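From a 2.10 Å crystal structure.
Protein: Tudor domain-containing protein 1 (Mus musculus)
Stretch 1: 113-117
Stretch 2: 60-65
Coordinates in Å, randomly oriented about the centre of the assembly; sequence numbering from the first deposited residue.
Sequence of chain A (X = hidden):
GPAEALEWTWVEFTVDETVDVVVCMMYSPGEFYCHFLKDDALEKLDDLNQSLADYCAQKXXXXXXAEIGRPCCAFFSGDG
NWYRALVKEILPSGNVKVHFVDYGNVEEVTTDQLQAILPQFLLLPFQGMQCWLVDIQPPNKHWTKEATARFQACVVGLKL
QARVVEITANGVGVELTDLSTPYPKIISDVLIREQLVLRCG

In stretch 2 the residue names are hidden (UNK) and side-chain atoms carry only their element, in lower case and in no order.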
# COMPACT_ATOMS: atom_id res chain seq x y z
N GLN A 113 0.37 8.90 20.27
CA GLN A 113 0.00 7.50 20.18
C GLN A 113 1.21 6.64 19.73
O GLN A 113 1.06 5.47 19.40
CB GLN A 113 -1.20 7.35 19.25
CG GLN A 113 -2.49 7.94 19.81
CD GLN A 113 -3.69 7.85 18.87
OE1 GLN A 113 -3.56 7.96 17.64
NE2 GLN A 113 -4.87 7.68 19.44
N LEU A 114 2.40 7.25 19.75
CA LEU A 114 3.64 6.60 19.41
C LEU A 114 4.61 6.73 20.59
O LEU A 114 4.66 7.76 21.24
CB LEU A 114 4.27 7.28 18.19
CG LEU A 114 3.54 7.13 16.86
CD1 LEU A 114 4.26 7.97 15.82
CD2 LEU A 114 3.47 5.66 16.47
N GLN A 115 5.35 5.66 20.86
CA GLN A 115 6.43 5.68 21.83
C GLN A 115 7.61 4.91 21.23
O GLN A 115 7.42 3.92 20.50
CB GLN A 115 5.97 5.07 23.17
CG GLN A 115 4.89 5.90 23.86
CD GLN A 115 4.63 5.46 25.29
OE1 GLN A 115 5.56 5.18 26.04
NE2 GLN A 115 3.34 5.40 25.68
N ALA A 116 8.82 5.36 21.54
CA ALA A 116 10.02 4.60 21.17
C ALA A 116 9.93 3.16 21.70
O ALA A 116 9.36 2.93 22.77
CB ALA A 116 11.28 5.29 21.69
N ILE A 117 10.43 2.19 20.94
CA ILE A 117 10.51 0.80 21.41
C ILE A 117 11.94 0.51 21.90
O ILE A 117 12.89 1.19 21.48
CB ILE A 117 10.07 -0.21 20.32
CG1 ILE A 117 9.77 -1.57 20.97
CG2 ILE A 117 11.11 -0.31 19.20
CD1 ILE A 117 8.92 -2.50 20.13
N UNK A 60 6.57 9.91 32.48
CA UNK A 60 6.23 10.44 31.16
C UNK A 60 6.39 9.40 30.06
O UNK A 60 7.16 8.46 30.22
c UNK A 60 8.46 11.10 31.71
c UNK A 60 7.25 11.56 30.96
c UNK A 60 7.96 10.24 32.85
N UNK A 61 5.67 9.58 28.94
CA UNK A 61 5.90 8.73 27.78
C UNK A 61 7.25 9.04 27.13
O UNK A 61 8.01 9.87 27.64
c UNK A 61 4.47 10.53 27.18
c UNK A 61 4.67 10.62 28.66
c UNK A 61 4.73 9.10 26.86
N UNK A 62 7.54 8.36 26.01
CA UNK A 62 8.80 8.55 25.28
C UNK A 62 8.75 9.60 24.17
O UNK A 62 7.77 9.69 23.42
n UNK A 62 8.67 5.75 26.47
c UNK A 62 9.65 6.20 25.69
c UNK A 62 9.25 7.23 24.66
o UNK A 62 10.82 5.82 25.79
N UNK A 63 9.83 10.38 24.06
CA UNK A 63 10.06 11.19 22.86
C UNK A 63 10.41 10.23 21.74
O UNK A 63 11.46 9.58 21.78
N UNK A 64 9.52 10.09 20.76
CA UNK A 64 9.78 9.24 19.60
C UNK A 64 9.95 10.09 18.34
O UNK A 64 9.12 10.95 18.06
c UNK A 64 8.10 6.80 15.94
c UNK A 64 9.13 5.89 15.85
c UNK A 64 7.95 7.55 17.09
c UNK A 64 8.66 8.23 19.41
c UNK A 64 10.01 5.74 16.90
c UNK A 64 9.84 6.49 18.05
c UNK A 64 8.81 7.39 18.16
N UNK A 65 11.01 9.83 17.58
CA UNK A 65 11.27 10.50 16.31
C UNK A 65 10.90 9.56 15.14
O UNK A 65 11.60 8.59 14.88
n UNK A 65 14.23 14.39 18.56
c UNK A 65 13.06 12.26 16.91
c UNK A 65 14.56 12.51 16.93
c UNK A 65 12.73 10.93 16.22
c UNK A 65 14.89 13.96 17.29

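Position 60 carries three side-chain carbons, and the last of them lies at bonding distance from the backbone N, so the side chain closes a five-membered ring; none of its atoms reaches stretch 1. Only proline does this, and the residue is Pro60. A cis peptide bond precedes it, a geometry proline tolerates far better than other residues. It is exposed.

Position 61 repeats the pattern: three carbons, again returning to the backbone N. Its CA-to-CB bond points toward stretch 1, and its CB lies 4.0 Å from CD of Gln115, a van der Waals contact. This is Pro61. A ring tied to its own backbone suits a spot where a compact apolar surface rests beside the end of a longer side chain.

At position 62 there are two carbons, the second bearing one oxygen and one nitrogen, and the nitrogen lies 3.2 Å from Gln115 OE1. Such a short branched end could be aspartate or asparagine by shape, but the nitrogen settles the matter: Asn62. With chi1 in the m well, its amide meets that of Gln115, and ND2 donates a hydrogen bond to Gln115 OE1. A carboxylate would have no hydrogen to donate here. Asn62 CB also packs 3.7 Å from the backbone N of Ala116.

Position 63 has no side-chain atoms at all, and its contact is slight, its backbone O lying 4.3 Å from Ala116 CB. The residue is Gly63. An ideal CB would point away from stretch 1 and find room, so this contact does not itself demand glycine.

Position 64 shows one carbon leading to a ring of six carbons, with no oxygen attached; a ring carbon lies 3.9 Å from Leu114 CB. This is Phe64. Chi1 is t, and the ring lies obliquely against stretch 1. The ring carbon near Leu114 is CD2; CD1 is 4.1 Å from Ala116 CB, while Phe64 CB approaches the backbone N of Ala116 to 3.6 Å. A broad, flat hydrocarbon can touch the side chains of Leu114 and Ala116 at once.

Position 65 has four carbons in a row ending in nitrogen, out of reach of stretch 1: Lys65. Its CA-to-CB bond points away, and the chain remains exposed, as suits a charged amine.

The contact therefore joins two kinds of interaction. Phe64 supplies apolar packing against Leu114 and Ala116, whereas Asn62 adds the single hydrogen bond, through Gln115. No backbone-to-backbone hydrogen bond links the stretches, so side chains carry much of the contact. Together they bury 347 Å².

Stretch 2 60-65: PPNGFK
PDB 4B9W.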